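Local coordinates for methyltransferase FkbM (Methylobacillus flagellatus KT, PDB 2PY6), which probably transfers methyl groups to a substrate, presumably from S-adenosylmethionine, as FkbM-type methyltransferases do, at the interface of chains A and B and the interface of chains A and C. Coordinates in Å, arbitrary orientation; residue numbers count along the deposited sequence, not the author numbering. Chains: chain A/B/C, Methyltransferase FkbM.

Contact 1: the interface of chains A and B. Residues chain A 84, 87-88, 100, 102; chain B 84, 87, 100-102.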
loop_
_atom_site.group_PDB
_atom_site.type_symbol
_atom_site.label_atom_id
_atom_site.label_comp_id
_atom_site.label_asym_id
_atom_site.label_seq_id
_atom_site.Cartn_x
_atom_site.Cartn_y
_atom_site.Cartn_z
ATOM N N ASP A 84 -11.657 -14.266 -4.042
ATOM C CA ASP A 84 -11.308 -13.900 -5.428
ATOM C C ASP A 84 -9.882 -13.359 -5.602
ATOM O O ASP A 84 -9.377 -13.330 -6.717
ATOM C CB ASP A 84 -12.294 -12.851 -5.986
ATOM C CG ASP A 84 -13.693 -13.409 -6.206
ATOM O OD1 ASP A 84 -13.805 -14.528 -6.741
ATOM O OD2 ASP A 84 -14.685 -12.717 -5.873
ATOM N N TYR A 87 -7.645 -17.281 -5.028
ATOM C CA TYR A 87 -8.011 -18.627 -5.502
ATOM C C TYR A 87 -7.081 -19.326 -6.466
ATOM O O TYR A 87 -7.320 -20.488 -6.770
ATOM C CB TYR A 87 -9.446 -18.671 -6.015
ATOM C CG TYR A 87 -9.715 -18.138 -7.387
ATOM C CD1 TYR A 87 -9.895 -16.785 -7.602
ATOM C CD2 TYR A 87 -9.911 -19.005 -8.456
ATOM C CE1 TYR A 87 -10.196 -16.301 -8.835
ATOM C CE2 TYR A 87 -10.219 -18.526 -9.694
ATOM C CZ TYR A 87 -10.368 -17.162 -9.875
ATOM O OH TYR A 87 -10.680 -16.662 -11.103
ATOM N N HIS A 88 -6.041 -18.632 -6.944
ATOM C CA HIS A 88 -5.019 -19.216 -7.802
ATOM C C HIS A 88 -3.702 -19.482 -7.074
ATOM O O HIS A 88 -2.780 -20.048 -7.659
ATOM C CB HIS A 88 -4.730 -18.300 -9.016
ATOM C CG HIS A 88 -5.858 -18.228 -9.989
ATOM N ND1 HIS A 88 -6.559 -17.068 -10.238
ATOM C CD2 HIS A 88 -6.418 -19.191 -10.759
ATOM C CE1 HIS A 88 -7.497 -17.320 -11.131
ATOM N NE2 HIS A 88 -7.433 -18.600 -11.462
ATOM N N SER A 100 -13.112 -19.092 -6.263
ATOM C CA SER A 100 -13.625 -17.795 -6.676
ATOM C C SER A 100 -15.110 -17.700 -6.333
ATOM O O SER A 100 -15.773 -18.709 -6.103
ATOM C CB SER A 100 -13.449 -17.615 -8.201
ATOM O OG SER A 100 -14.355 -18.451 -8.922
ATOM N N ASP A 102 -17.403 -16.887 -8.425
ATOM C CA ASP A 102 -18.074 -17.557 -9.546
ATOM C C ASP A 102 -18.130 -19.082 -9.360
ATOM O O ASP A 102 -19.123 -19.695 -9.701
ATOM C CB ASP A 102 -17.431 -17.221 -10.907
ATOM C CG ASP A 102 -17.822 -15.841 -11.441
ATOM O OD1 ASP A 102 -18.801 -15.209 -10.938
ATOM O OD2 ASP A 102 -17.147 -15.381 -12.391
ATOM N N ASP B 84 -9.665 -10.738 -12.125
ATOM C CA ASP B 84 -10.199 -11.321 -10.879
ATOM C C ASP B 84 -10.318 -10.329 -9.713
ATOM O O ASP B 84 -11.030 -10.602 -8.757
ATOM C CB ASP B 84 -9.334 -12.512 -10.413
ATOM C CG ASP B 84 -9.441 -13.719 -11.335
ATOM O OD1 ASP B 84 -10.569 -14.055 -11.740
ATOM O OD2 ASP B 84 -8.400 -14.354 -11.630
ATOM N N TYR B 87 -13.861 -7.939 -11.278
ATOM C CA TYR B 87 -15.057 -8.424 -11.989
ATOM C C TYR B 87 -16.408 -8.219 -11.343
ATOM O O TYR B 87 -17.411 -8.513 -11.982
ATOM C CB TYR B 87 -14.894 -9.872 -12.440
ATOM C CG TYR B 87 -15.089 -10.948 -11.419
ATOM C CD1 TYR B 87 -14.065 -11.313 -10.565
ATOM C CD2 TYR B 87 -16.264 -11.690 -11.390
ATOM C CE1 TYR B 87 -14.217 -12.328 -9.676
ATOM C CE2 TYR B 87 -16.420 -12.714 -10.505
ATOM C CZ TYR B 87 -15.381 -13.033 -9.649
ATOM O OH TYR B 87 -15.514 -14.055 -8.758
ATOM N N SER B 100 -14.175 -12.907 -14.426
ATOM C CA SER B 100 -13.191 -13.651 -13.656
ATOM C C SER B 100 -12.461 -14.632 -14.572
ATOM O O SER B 100 -12.931 -14.952 -15.662
ATOM C CB SER B 100 -13.888 -14.443 -12.527
ATOM O OG SER B 100 -14.632 -15.541 -13.057
ATOM N N THR B 101 -11.318 -15.125 -14.137
ATOM C CA THR B 101 -10.604 -16.108 -14.915
ATOM C C THR B 101 -11.426 -17.383 -15.051
ATOM O O THR B 101 -11.368 -18.029 -16.106
ATOM C CB THR B 101 -9.248 -16.472 -14.290
ATOM O OG1 THR B 101 -8.504 -15.280 -14.023
ATOM C CG2 THR B 101 -8.448 -17.391 -15.224
ATOM N N ASP B 102 -12.152 -17.771 -13.984
ATOM C CA ASP B 102 -13.044 -18.935 -14.049
ATOM C C ASP B 102 -14.143 -18.764 -15.110
ATOM O O ASP B 102 -14.486 -19.717 -15.782
ATOM C CB ASP B 102 -13.684 -19.267 -12.685
ATOM C CG ASP B 102 -12.735 -19.993 -11.728
ATOM O OD1 ASP B 102 -11.659 -20.511 -12.158
ATOM O OD2 ASP B 102 -13.076 -20.060 -10.525
HETATM O O HOH W 1 -12.413 -21.146 -8.194
HETATM O O HOH W 2 -17.026 -13.376 -14.127
HETATM O O HOH W 3 -9.204 -19.954 -13.317
#
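The ring of A:Tyr87, which enters the partner between B:Asp84 and B:Asp102, has A:Ser100 CB centred over one face and the imidazole atom A:His88 ND1 over the opposite face. At its edge, in plane, lies the carboxylate oxygen B:Asp84 OD1, hydrogen-bonded to the phenol A:Tyr87 OH at 2.7 Å. The imidazole edge of A:His88 meets B:Asp84 OD2 and a water that passes on to B:Asp102 OD1. Ring and B:Asp84 carboxylate planes are 70° apart, and the phenol oxygen meets OD1 from above the carboxylate plane, 49° out of it; the backbone amide B:Thr101 N reaches the same B:Asp84 OD1 from the opposite face at 2.7 Å. B:Thr101 OG1 bonds the other oxygen, B:Asp84 OD2, on its syn side, and together these bonds would hold the carboxylate against turning. An alanine in place of B:Asp84 would probably leave the A:Tyr87 phenol without its acceptor and the start of helix 101-109 without this side-chain cap. Alongside, A:Ser100 OG, held between backbone N and carbonyl carbon (chi1 71°), donates to the anti side of B:Asp102 OD2 at 2.6 Å. The same oxygen is also linked through a water to A:Ser100 N, and sits 3.3 Å from A:Tyr87 CE2 near the ring's rim. Repeated with the chains exchanged, these bonds form a polar two-fold patch that joins two subunits of the deposited assembly, a pairing that may or may not persist in solution.

Contact 2: the interface of chains A and C. Residues chain A 89-92; chain C 270, 273-274.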
loop_
_atom_site.group_PDB
_atom_site.type_symbol
_atom_site.label_atom_id
_atom_site.label_comp_id
_atom_site.label_asym_id
_atom_site.label_seq_id
_atom_site.Cartn_x
_atom_site.Cartn_y
_atom_site.Cartn_z
ATOM N N SER A 89 -3.609 -19.108 -5.800
ATOM C CA SER A 89 -2.357 -19.272 -5.058
ATOM C C SER A 89 -1.939 -20.706 -4.756
ATOM O O SER A 89 -0.777 -20.954 -4.533
ATOM C CB SER A 89 -2.419 -18.499 -3.757
ATOM O OG SER A 89 -3.431 -19.012 -2.893
ATOM N N GLY A 90 -2.887 -21.646 -4.703
ATOM C CA GLY A 90 -2.563 -23.015 -4.298
ATOM C C GLY A 90 -2.585 -23.179 -2.776
ATOM O O GLY A 90 -2.419 -24.265 -2.270
ATOM N N GLU A 91 -2.808 -22.090 -2.049
ATOM C CA GLU A 91 -2.897 -22.102 -0.595
ATOM C C GLU A 91 -4.280 -22.580 -0.172
ATOM O O GLU A 91 -5.275 -22.381 -0.888
ATOM C CB GLU A 91 -2.628 -20.701 0.004
ATOM C CG GLU A 91 -1.184 -20.229 -0.200
ATOM C CD GLU A 91 -0.938 -18.785 0.221
ATOM O OE1 GLU A 91 -1.820 -18.147 0.820
ATOM O OE2 GLU A 91 0.155 -18.288 -0.063
ATOM N N LEU A 92 -4.294 -23.243 0.985
ATOM C CA LEU A 92 -5.506 -23.768 1.600
ATOM C C LEU A 92 -5.894 -22.838 2.747
ATOM O O LEU A 92 -5.050 -22.127 3.291
ATOM C CB LEU A 92 -5.273 -25.203 2.099
ATOM C CG LEU A 92 -4.858 -26.230 1.026
ATOM C CD1 LEU A 92 -4.625 -27.590 1.659
ATOM C CD2 LEU A 92 -5.864 -26.359 -0.119
ATOM N N ASN C 270 1.881 -25.789 -1.723
ATOM C CA ASN C 270 1.009 -24.760 -2.293
ATOM C C ASN C 270 1.355 -24.556 -3.775
ATOM O O ASN C 270 0.471 -24.442 -4.625
ATOM C CB ASN C 270 1.185 -23.413 -1.599
ATOM C CG ASN C 270 0.831 -23.430 -0.129
ATOM O OD1 ASN C 270 0.026 -24.236 0.358
ATOM N ND2 ASN C 270 1.401 -22.478 0.583
ATOM N N ARG C 273 -0.028 -27.313 -5.909
ATOM C CA ARG C 273 -1.476 -27.170 -6.110
ATOM C C ARG C 273 -1.816 -26.177 -7.207
ATOM O O ARG C 273 -2.881 -26.259 -7.781
ATOM C CB ARG C 273 -2.213 -26.725 -4.842
ATOM C CG ARG C 273 -2.418 -27.787 -3.827
ATOM C CD ARG C 273 -3.086 -27.248 -2.538
ATOM N NE ARG C 273 -2.656 -28.087 -1.426
ATOM C CZ ARG C 273 -1.806 -27.749 -0.463
ATOM N NH1 ARG C 273 -1.301 -26.542 -0.344
ATOM N NH2 ARG C 273 -1.491 -28.646 0.454
ATOM N N ARG C 274 -0.947 -25.216 -7.495
ATOM C CA ARG C 274 -1.288 -24.298 -8.559
ATOM C C ARG C 274 -1.156 -24.968 -9.935
ATOM O O ARG C 274 -1.700 -24.477 -10.908
ATOM C CB ARG C 274 -0.594 -22.925 -8.423
ATOM C CG ARG C 274 0.850 -22.841 -8.593
ATOM C CD ARG C 274 1.309 -21.359 -8.540
ATOM N NE ARG C 274 1.271 -20.845 -7.172
ATOM C CZ ARG C 274 2.335 -20.512 -6.426
ATOM N NH1 ARG C 274 3.577 -20.558 -6.902
ATOM N NH2 ARG C 274 2.148 -20.082 -5.176
HETATM O O HOH W 4 -1.740 -23.967 2.388
HETATM O O HOH W 5 2.385 -20.302 -0.258
#
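A:Leu92 lies over the guanidinium of C:Arg273, its methyl CD1 centred above one face and 3.5 Å from the central carbon CZ. The two side chains cross at about a right angle, and this is the tightly packed part of the contact. C:Arg273 runs extended from CG to NE (chi2 176°, chi3 -152°), which carries its flat head past the A:Gly90 peptide to the leucine. There NH1 donates to the carbonyl oxygen A:Gly90 O at 3.2 Å, nearly straight at the hydrogen (171°) and almost in the guanidinium plane. The leucine on the face and the carbonyl at the edge together would restrain the rotation of the arginine head. The aliphatic stem joins in, with C:Arg273 CB 3.8 Å from A:Gly90 CA, where the glycine presents backbone alone to helix 262-274.

C:Arg274, the last residue of that helix, leaves it in a different direction. Its chain bends at chi3 to bring NH2 to the carbonyl oxygen A:Ser89 O at 3.1 Å, with a weaker bond from NE to the same atom. The two neighbouring arginines thus bond the neighbouring carbonyls of A:Gly90 and A:Ser89 in reverse order, in a loop itself braced by a bond from A:Glu91 N to A:Ser89 OG.

The side around C:Asn270 is looser and watery. Its amide crosses the A:Glu91 side chain, and C:Asn270 ND2 comes no nearer than 3.5 Å to A:Glu91 CG. Polar links here run through water: one joins C:Asn270 OD1 to A:Leu92 N, another lies between C:Asn270 ND2 and A:Glu91 OE2. The glutamate is not in contact with C:Arg274, although their opposite charges may attract weakly. Together the loop and the helix end dock chain A on chain C within the deposited tetramer, the direct hydrogen bonds of this patch ending on backbone carbonyls of chain A; the structure alone does not establish this pairing as biological.

The centres of the C-alpha atoms of contact 1 and contact 2 lie about 14 Å apart. On chain A, A:Asp84, A:Tyr87 and A:His88 serve contact 1, along with A:Ser100 and A:Asp102, and residues 89-92 follow directly on A:His88 in contact 2. The loop after strand 77-82, with the first residue of strand 92-93, therefore faces two partners. Contact 1 pairs like with like, whereas contact 2 sets the loop against helix 262-274, within the methyltransferase domain of another subunit. Both interfaces are two-fold symmetric, so together they can tie the four copies into the deposited tetramer, and a shift of the loop would be likely to disturb both.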